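Local coordinates for protein acetylene hydratase (Pelobacter acetylenicus, PDB 2E7Z) that hydrates acetylene to acetaldehyde, without net redox chemistry, using a tungsten-bis(molybdopterin guanine dinucleotide) cofactor and a [4Fe-4S] cluster, at residues V5-D10 with L460-V465; T108-Q113 with P467-I472. One frame throughout, in Å; residues are numbered along the deposited sequence.

Contact 1. Residues V5-D10 with L460-V465; sequences VCQSCD and LERPVV. With SF4 (iron/sulfur cluster), chain D; MGD (2-amino-5,6-dimercapto-7-methyl-3,7,8a,9-tetrahydro-8-oxa-1,3,9,10-tetraaza-anthracen-4-one guanosine dinucleotide), chain F.
The amide oxygen of Gln7 is gripped by two nitrogens of one guanidinium: Arg462 NH1 lies 2.8 Å from Gln7 OE1 and Arg462 NE 3.1 Å from the same OE1, a side-on approach with OE1 in the guanidinium plane. Gln7 belongs to the cysteine-rich cluster loop of this DMSO reductase family enzyme, between Cys6 and Cys9, whose SG atoms bind two irons of the [4Fe-4S] cubane. The amide and guanidinium planes are turned 39° apart, and both donors reach OE1 from the same face of the amide, NH1 from well above its plane. CG of Gln7 stands beside the backbone N (chi1 -65°), the chain bends at chi2 (143°), and NE2 donates to Val5 O at 2.8 Å. Water 1 takes a second bond from NE2 and gives one to Arg462 O, while CG2 of Val464 packs 3.8 Å from Gln7 NE2. With both ends of the amide bonded, its rotation is fixed. A leucine in place of Gln7 would probably leave Arg462 NE without this acceptor and Val5 O without its side-chain donor. The guanidinium is also held by a salt bridge to Asp457 and by a bond from NH2 to the guanine O6 of the cofactor, so Gln7 acts as a second-shell residue. Beyond Cys9, the carboxylate of active-site Asp10 brings OD2 to 3.6 Å from the dithiolene sulfur S13 of the other pterin dinucleotide.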
# COMPACT_ATOMS: atom_id res chain seq x y z
N VAL A 5 -18.95 4.34 -2.91
CA VAL A 5 -17.59 3.91 -3.20
C VAL A 5 -17.32 2.58 -2.47
O VAL A 5 -17.37 2.52 -1.23
CB VAL A 5 -16.57 4.99 -2.79
CG1 VAL A 5 -15.15 4.44 -2.95
CG2 VAL A 5 -16.78 6.27 -3.62
N CYS A 6 -17.07 1.50 -3.21
CA CYS A 6 -16.80 0.25 -2.56
C CYS A 6 -15.43 0.35 -1.89
O CYS A 6 -14.46 0.74 -2.54
CB CYS A 6 -16.81 -0.85 -3.60
SG CYS A 6 -16.35 -2.45 -2.92
N GLN A 7 -15.38 0.02 -0.60
CA GLN A 7 -14.11 0.00 0.13
C GLN A 7 -13.78 -1.41 0.58
O GLN A 7 -13.07 -1.61 1.57
CB GLN A 7 -14.17 0.99 1.29
CG GLN A 7 -14.30 2.44 0.78
CD GLN A 7 -15.20 3.33 1.63
OE1 GLN A 7 -14.87 3.65 2.79
NE2 GLN A 7 -16.31 3.78 1.05
N SER A 8 -14.28 -2.39 -0.17
CA SER A 8 -13.89 -3.78 0.09
C SER A 8 -12.48 -4.06 -0.44
O SER A 8 -11.86 -5.04 -0.04
CB SER A 8 -14.91 -4.76 -0.47
OG SER A 8 -16.03 -4.89 0.40
N CYS A 9 -11.97 -3.19 -1.31
CA CYS A 9 -10.53 -3.14 -1.58
C CYS A 9 -10.25 -1.70 -1.99
O CYS A 9 -11.16 -0.87 -2.06
CB CYS A 9 -10.04 -4.18 -2.61
SG CYS A 9 -10.08 -3.75 -4.37
N ASP A 10 -8.99 -1.41 -2.27
CA ASP A 10 -8.57 -0.01 -2.35
C ASP A 10 -8.67 0.67 -3.72
O ASP A 10 -8.41 1.87 -3.82
CB ASP A 10 -7.17 0.16 -1.75
CG ASP A 10 -6.10 -0.67 -2.44
OD1 ASP A 10 -6.41 -1.64 -3.18
OD2 ASP A 10 -4.91 -0.36 -2.18
N LEU A 460 -20.65 0.44 3.89
CA LEU A 460 -22.08 0.55 3.55
C LEU A 460 -22.82 1.40 4.60
O LEU A 460 -24.04 1.56 4.53
CB LEU A 460 -22.72 -0.85 3.41
CG LEU A 460 -22.32 -1.60 2.13
CD1 LEU A 460 -22.75 -3.08 2.26
CD2 LEU A 460 -22.97 -0.96 0.91
N GLU A 461 -22.07 1.93 5.58
CA GLU A 461 -22.66 2.64 6.71
C GLU A 461 -22.15 4.07 6.85
O GLU A 461 -22.31 4.69 7.92
CB GLU A 461 -22.36 1.90 8.02
CG GLU A 461 -22.82 0.43 8.04
CD GLU A 461 -22.29 -0.34 9.24
OE1 GLU A 461 -21.26 0.08 9.85
OE2 GLU A 461 -22.91 -1.37 9.57
N ARG A 462 -21.53 4.61 5.80
CA ARG A 462 -20.91 5.92 5.94
C ARG A 462 -20.85 6.72 4.66
O ARG A 462 -20.65 6.16 3.58
CB ARG A 462 -19.49 5.75 6.51
CG ARG A 462 -18.51 4.98 5.58
CD ARG A 462 -17.24 4.65 6.33
NE ARG A 462 -16.29 3.88 5.53
CZ ARG A 462 -15.57 2.86 6.01
NH1 ARG A 462 -14.72 2.22 5.22
NH2 ARG A 462 -15.68 2.50 7.29
N PRO A 463 -20.96 8.05 4.77
CA PRO A 463 -20.67 8.90 3.62
C PRO A 463 -19.15 9.06 3.49
O PRO A 463 -18.45 8.95 4.50
CB PRO A 463 -21.28 10.23 4.02
CG PRO A 463 -21.09 10.28 5.51
CD PRO A 463 -21.27 8.85 5.98
N VAL A 464 -18.67 9.33 2.29
CA VAL A 464 -17.25 9.66 2.09
C VAL A 464 -17.11 10.73 1.02
O VAL A 464 -17.73 10.65 -0.04
CB VAL A 464 -16.43 8.41 1.62
CG1 VAL A 464 -14.95 8.79 1.41
CG2 VAL A 464 -16.52 7.28 2.62
N VAL A 465 -16.29 11.73 1.33
CA VAL A 465 -15.76 12.62 0.30
C VAL A 465 -14.33 12.18 0.01
O VAL A 465 -13.52 12.03 0.92
CB VAL A 465 -15.77 14.10 0.78
CG1 VAL A 465 -14.91 15.01 -0.13
CG2 VAL A 465 -17.20 14.62 0.85
FE1 SF4 D . -14.16 -5.35 -6.05
FE2 SF4 D . -14.88 -3.27 -4.49
FE3 SF4 D . -13.86 -2.83 -6.96
FE4 SF4 D . -12.27 -3.70 -4.99
S1 SF4 D . -13.30 -1.70 -5.02
S2 SF4 D . -12.32 -4.50 -7.17
S3 SF4 D . -13.70 -5.07 -3.79
S4 SF4 D . -15.85 -3.91 -6.49
PB MGD F . -0.50 -10.16 -6.84
O1B MGD F . -1.85 -10.72 -7.21
O2B MGD F . 0.02 -10.42 -5.46
O3B MGD F . -0.49 -8.56 -7.05
O3A MGD F . -2.03 -6.63 -7.33
PA MGD F . -1.17 -7.67 -8.19
O1A MGD F . -0.02 -6.91 -8.80
O2A MGD F . -2.13 -8.41 -9.11
O5' MGD F . 0.58 -10.70 -7.90
C5' MGD F . 0.25 -10.53 -9.27
C4' MGD F . 1.40 -11.03 -10.13
O4' MGD F . 2.62 -10.41 -9.71
C3' MGD F . 1.59 -12.54 -9.99
O3' MGD F . 1.21 -13.17 -11.21
C2' MGD F . 3.06 -12.72 -9.70
O2' MGD F . 3.69 -13.74 -10.46
C1' MGD F . 3.62 -11.35 -10.07
N9 MGD F . 4.93 -11.06 -9.47
C8 MGD F . 5.39 -11.43 -8.26
N7 MGD F . 6.65 -10.98 -8.03
C5 MGD F . 7.02 -10.32 -9.16
C6 MGD F . 8.22 -9.59 -9.63
O6 MGD F . 9.25 -9.52 -8.92
N1 MGD F . 8.18 -9.03 -10.85
C2 MGD F . 7.10 -9.10 -11.65
N2 MGD F . 7.14 -8.49 -12.86
N3 MGD F . 5.96 -9.75 -11.28
C4 MGD F . 5.88 -10.36 -10.08
C10 MGD F . -1.63 -6.05 -6.09
C11 MGD F . -2.87 -5.29 -5.64
O11 MGD F . -4.00 -6.17 -5.68
C12 MGD F . -2.73 -4.66 -4.26
S12 MGD F . -1.23 -4.04 -3.75
C13 MGD F . -3.77 -4.58 -3.43
S13 MGD F . -3.71 -3.73 -1.95
C14 MGD F . -5.06 -5.27 -3.73
N15 MGD F . -5.14 -6.54 -3.02
C16 MGD F . -6.11 -7.41 -3.39
C17 MGD F . -6.57 -8.53 -2.54
O17 MGD F . -6.06 -8.74 -1.42
N18 MGD F . -7.54 -9.32 -3.03
C19 MGD F . -8.09 -9.15 -4.25
N19 MGD F . -9.07 -9.99 -4.65
N20 MGD F . -7.71 -8.14 -5.09
C21 MGD F . -6.75 -7.28 -4.71
N22 MGD F . -6.36 -6.29 -5.54
C23 MGD F . -5.18 -5.51 -5.24
O HOH W 1 -19.02 4.78 1.89

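Contact 2. Residues T108-Q113 with P467-I472. With MGD (2-amino-5,6-dimercapto-7-methyl-3,7,8a,9-tetrahydro-8-oxa-1,3,9,10-tetraaza-anthracen-4-one guanosine dinucleotide), chain E.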
# COMPACT_ATOMS: atom_id res chain seq x y z
N THR A 108 -4.39 2.27 8.31
CA THR A 108 -4.65 2.21 6.87
C THR A 108 -5.86 3.08 6.58
O THR A 108 -7.02 2.63 6.72
CB THR A 108 -4.91 0.77 6.41
OG1 THR A 108 -3.74 -0.01 6.72
CG2 THR A 108 -5.17 0.75 4.92
N GLU A 109 -5.62 4.33 6.16
CA GLU A 109 -6.73 5.24 6.02
C GLU A 109 -7.61 4.89 4.81
O GLU A 109 -8.81 5.21 4.84
CB GLU A 109 -6.26 6.70 5.98
CG GLU A 109 -7.37 7.73 5.79
CD GLU A 109 -8.50 7.64 6.82
OE1 GLU A 109 -8.40 6.88 7.81
OE2 GLU A 109 -9.50 8.35 6.60
N ILE A 110 -7.07 4.24 3.77
CA ILE A 110 -7.95 3.94 2.64
C ILE A 110 -9.07 2.98 3.01
O ILE A 110 -10.10 2.95 2.33
CB ILE A 110 -7.15 3.45 1.40
CG1 ILE A 110 -7.86 3.79 0.08
CG2 ILE A 110 -6.81 1.96 1.49
CD1 ILE A 110 -7.94 5.31 -0.24
N ASN A 111 -8.87 2.22 4.08
CA ASN A 111 -9.91 1.31 4.51
C ASN A 111 -11.05 1.98 5.27
O ASN A 111 -12.06 1.33 5.55
CB ASN A 111 -9.35 0.17 5.39
CG ASN A 111 -8.44 -0.78 4.63
OD1 ASN A 111 -8.46 -0.83 3.40
ND2 ASN A 111 -7.63 -1.52 5.37
N GLN A 112 -10.85 3.24 5.65
CA GLN A 112 -11.75 3.95 6.56
C GLN A 112 -12.33 5.21 5.96
O GLN A 112 -13.51 5.50 6.09
CB GLN A 112 -10.99 4.31 7.83
CG GLN A 112 -10.49 3.08 8.58
CD GLN A 112 -9.56 3.49 9.69
OE1 GLN A 112 -9.99 3.67 10.82
NE2 GLN A 112 -8.29 3.66 9.35
N GLN A 113 -11.45 6.02 5.37
CA GLN A 113 -11.84 7.21 4.59
C GLN A 113 -12.79 8.07 5.43
O GLN A 113 -13.86 8.49 4.94
CB GLN A 113 -12.41 6.81 3.24
CG GLN A 113 -11.36 6.07 2.48
CD GLN A 113 -11.57 6.04 0.98
OE1 GLN A 113 -11.91 7.05 0.34
NE2 GLN A 113 -11.33 4.88 0.40
N PRO A 467 -10.69 12.83 -2.55
CA PRO A 467 -9.80 11.68 -2.34
C PRO A 467 -9.21 11.59 -0.93
O PRO A 467 -8.94 12.62 -0.30
CB PRO A 467 -8.67 11.94 -3.35
CG PRO A 467 -8.57 13.47 -3.40
CD PRO A 467 -10.01 13.95 -3.23
N ASN A 468 -9.01 10.36 -0.45
CA ASN A 468 -8.38 10.15 0.85
C ASN A 468 -6.95 9.66 0.83
O ASN A 468 -6.35 9.39 1.88
CB ASN A 468 -9.30 9.30 1.68
CG ASN A 468 -10.58 10.06 2.00
OD1 ASN A 468 -11.67 9.73 1.51
ND2 ASN A 468 -10.42 11.15 2.74
N TRP A 469 -6.41 9.60 -0.39
CA TRP A 469 -4.97 9.63 -0.59
C TRP A 469 -4.72 10.95 -1.30
O TRP A 469 -5.12 11.14 -2.45
CB TRP A 469 -4.52 8.46 -1.47
CG TRP A 469 -4.39 7.13 -0.76
CD1 TRP A 469 -4.20 6.91 0.58
CD2 TRP A 469 -4.39 5.84 -1.38
NE1 TRP A 469 -4.08 5.57 0.82
CE2 TRP A 469 -4.21 4.88 -0.36
CE3 TRP A 469 -4.55 5.40 -2.70
CZ2 TRP A 469 -4.18 3.52 -0.62
CZ3 TRP A 469 -4.53 4.04 -2.94
CH2 TRP A 469 -4.33 3.12 -1.92
N GLU A 470 -4.09 11.87 -0.58
CA GLU A 470 -3.91 13.22 -1.11
C GLU A 470 -2.90 13.20 -2.23
O GLU A 470 -1.75 12.77 -2.05
CB GLU A 470 -3.51 14.16 0.02
CG GLU A 470 -3.32 15.61 -0.44
CD GLU A 470 -3.98 16.64 0.47
OE1 GLU A 470 -5.22 16.78 0.43
OE2 GLU A 470 -3.26 17.35 1.22
N GLY A 471 -3.36 13.66 -3.39
CA GLY A 471 -2.57 13.53 -4.62
C GLY A 471 -3.49 13.08 -5.74
O GLY A 471 -3.40 13.57 -6.87
N ILE A 472 -4.44 12.20 -5.45
CA ILE A 472 -5.35 11.74 -6.49
C ILE A 472 -6.12 12.95 -7.02
O ILE A 472 -6.70 13.68 -6.23
CB ILE A 472 -6.33 10.68 -5.96
CG1 ILE A 472 -5.58 9.48 -5.39
CG2 ILE A 472 -7.29 10.22 -7.08
CD1 ILE A 472 -6.50 8.43 -4.74
PB MGD E . -4.72 -5.79 6.63
O1B MGD E . -3.34 -5.97 7.20
O2B MGD E . -5.51 -6.97 6.20
O3B MGD E . -4.71 -4.80 5.37
O3A MGD E . -2.76 -3.43 4.58
PA MGD E . -4.24 -3.27 5.21
O1A MGD E . -5.20 -2.67 4.23
O2A MGD E . -4.03 -2.63 6.55
O5' MGD E . -5.55 -4.98 7.76
C5' MGD E . -6.74 -4.30 7.39
C4' MGD E . -7.65 -4.35 8.60
O4' MGD E . -8.71 -3.41 8.37
C3' MGD E . -8.36 -5.68 8.79
O3' MGD E . -8.08 -6.18 10.11
C2' MGD E . -9.87 -5.40 8.58
O2' MGD E . -10.77 -6.17 9.40
C1' MGD E . -9.93 -3.94 8.93
N9 MGD E . -11.00 -3.16 8.28
C8 MGD E . -11.45 -3.27 7.01
N7 MGD E . -12.36 -2.32 6.74
C5 MGD E . -12.45 -1.54 7.84
C6 MGD E . -13.20 -0.37 8.25
O6 MGD E . -14.00 0.19 7.48
N1 MGD E . -12.94 0.10 9.48
C2 MGD E . -12.15 -0.48 10.38
N2 MGD E . -11.98 0.11 11.60
N3 MGD E . -11.43 -1.56 10.07
C4 MGD E . -11.55 -2.10 8.84
C10 MGD E . -2.65 -3.57 3.17
C11 MGD E . -1.19 -3.33 2.82
O11 MGD E . -0.48 -4.43 3.39
C12 MGD E . -1.02 -3.28 1.32
S12 MGD E . -1.99 -2.20 0.43
C13 MGD E . -0.07 -4.02 0.71
S13 MGD E . 0.07 -4.09 -0.98
C14 MGD E . 0.91 -4.87 1.46
N15 MGD E . 0.66 -6.29 1.29
C16 MGD E . 1.46 -7.09 2.05
C17 MGD E . 1.92 -8.43 1.65
O17 MGD E . 1.58 -8.91 0.55
N18 MGD E . 2.71 -9.10 2.51
C19 MGD E . 3.10 -8.61 3.71
N19 MGD E . 3.89 -9.34 4.53
N20 MGD E . 2.70 -7.41 4.15
C21 MGD E . 1.92 -6.63 3.38
N22 MGD E . 1.56 -5.42 3.82
C23 MGD E . 0.88 -4.48 2.95
O HOH W 2 -4.25 3.70 3.17
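Glu109 touches the loop 467-472 loosely, its CG 4.4 Å from Asn468 O. It opens the 3-10 turn 109-111, a nucleotide-binding loop that follows strand 103-107. Its own O closes the turn by accepting from the N atoms of Gln112 and Gln113, while OE2 takes the amides of Ser114 and Glu115. Ile110 carries the packing. With CG1 anti to the backbone N (chi1 -151°), its chain is laid over one face of the Trp469 indole, CD1 standing 3.8 Å from the centroid of the five-membered ring and 11° off the normal, a CH-pi contact. Lower down the same side chain, Ile110 CB meets Trp469 CZ2 at 3.6 Å. The indole it lies against reaches the side chain of active-site Asp10 and comes, at its nearest atom, within about 6 Å of the tungsten. Water 2, in the plane of the indole at its edge, accepts from both Trp469 NE1 and Ile110 N, a polar bridge beside the apolar one. Asn111 faces the cofactor, its ND2 donating to phosphate oxygen O1A at 2.9 Å; Thr108 OG1 is the other grip on this phosphate, donating to O2A at 2.6 Å. From Gln112, NE2 reaches back to Thr108 O from above the carbonyl plane, opposite the face used by Asn111 N. Gln113 lies against Asn468, with Gln113 CG 3.9 Å from Asn468 CB. Its NE2 donates to Asn12 OD1 and, at 3.0 Å, to Ile110 O, in the carbonyl plane and on a lone pair.

Both contacts are buried, their centres about 11 Å apart, and both draw on the loop between strands 452-455 and 474-476, which passes from the cluster loop at 5-10 to the turn at 108-113. Contact 1 is small and polar, an amide held by a guanidinium and a water; contact 2 buries about twice the area and depends on an aliphatic chain over an indole. They meet directly: Arg462 NH1 comes 2.8 Å from Asn111 O, a weak hydrogen bond, and Trp469 CH2 lies 3.5 Å from Asp10 OD2. Arg462 and Asn111 bind the same dinucleotide, at its guanine and its phosphate respectively, whereas Asp10 adjoins the other one.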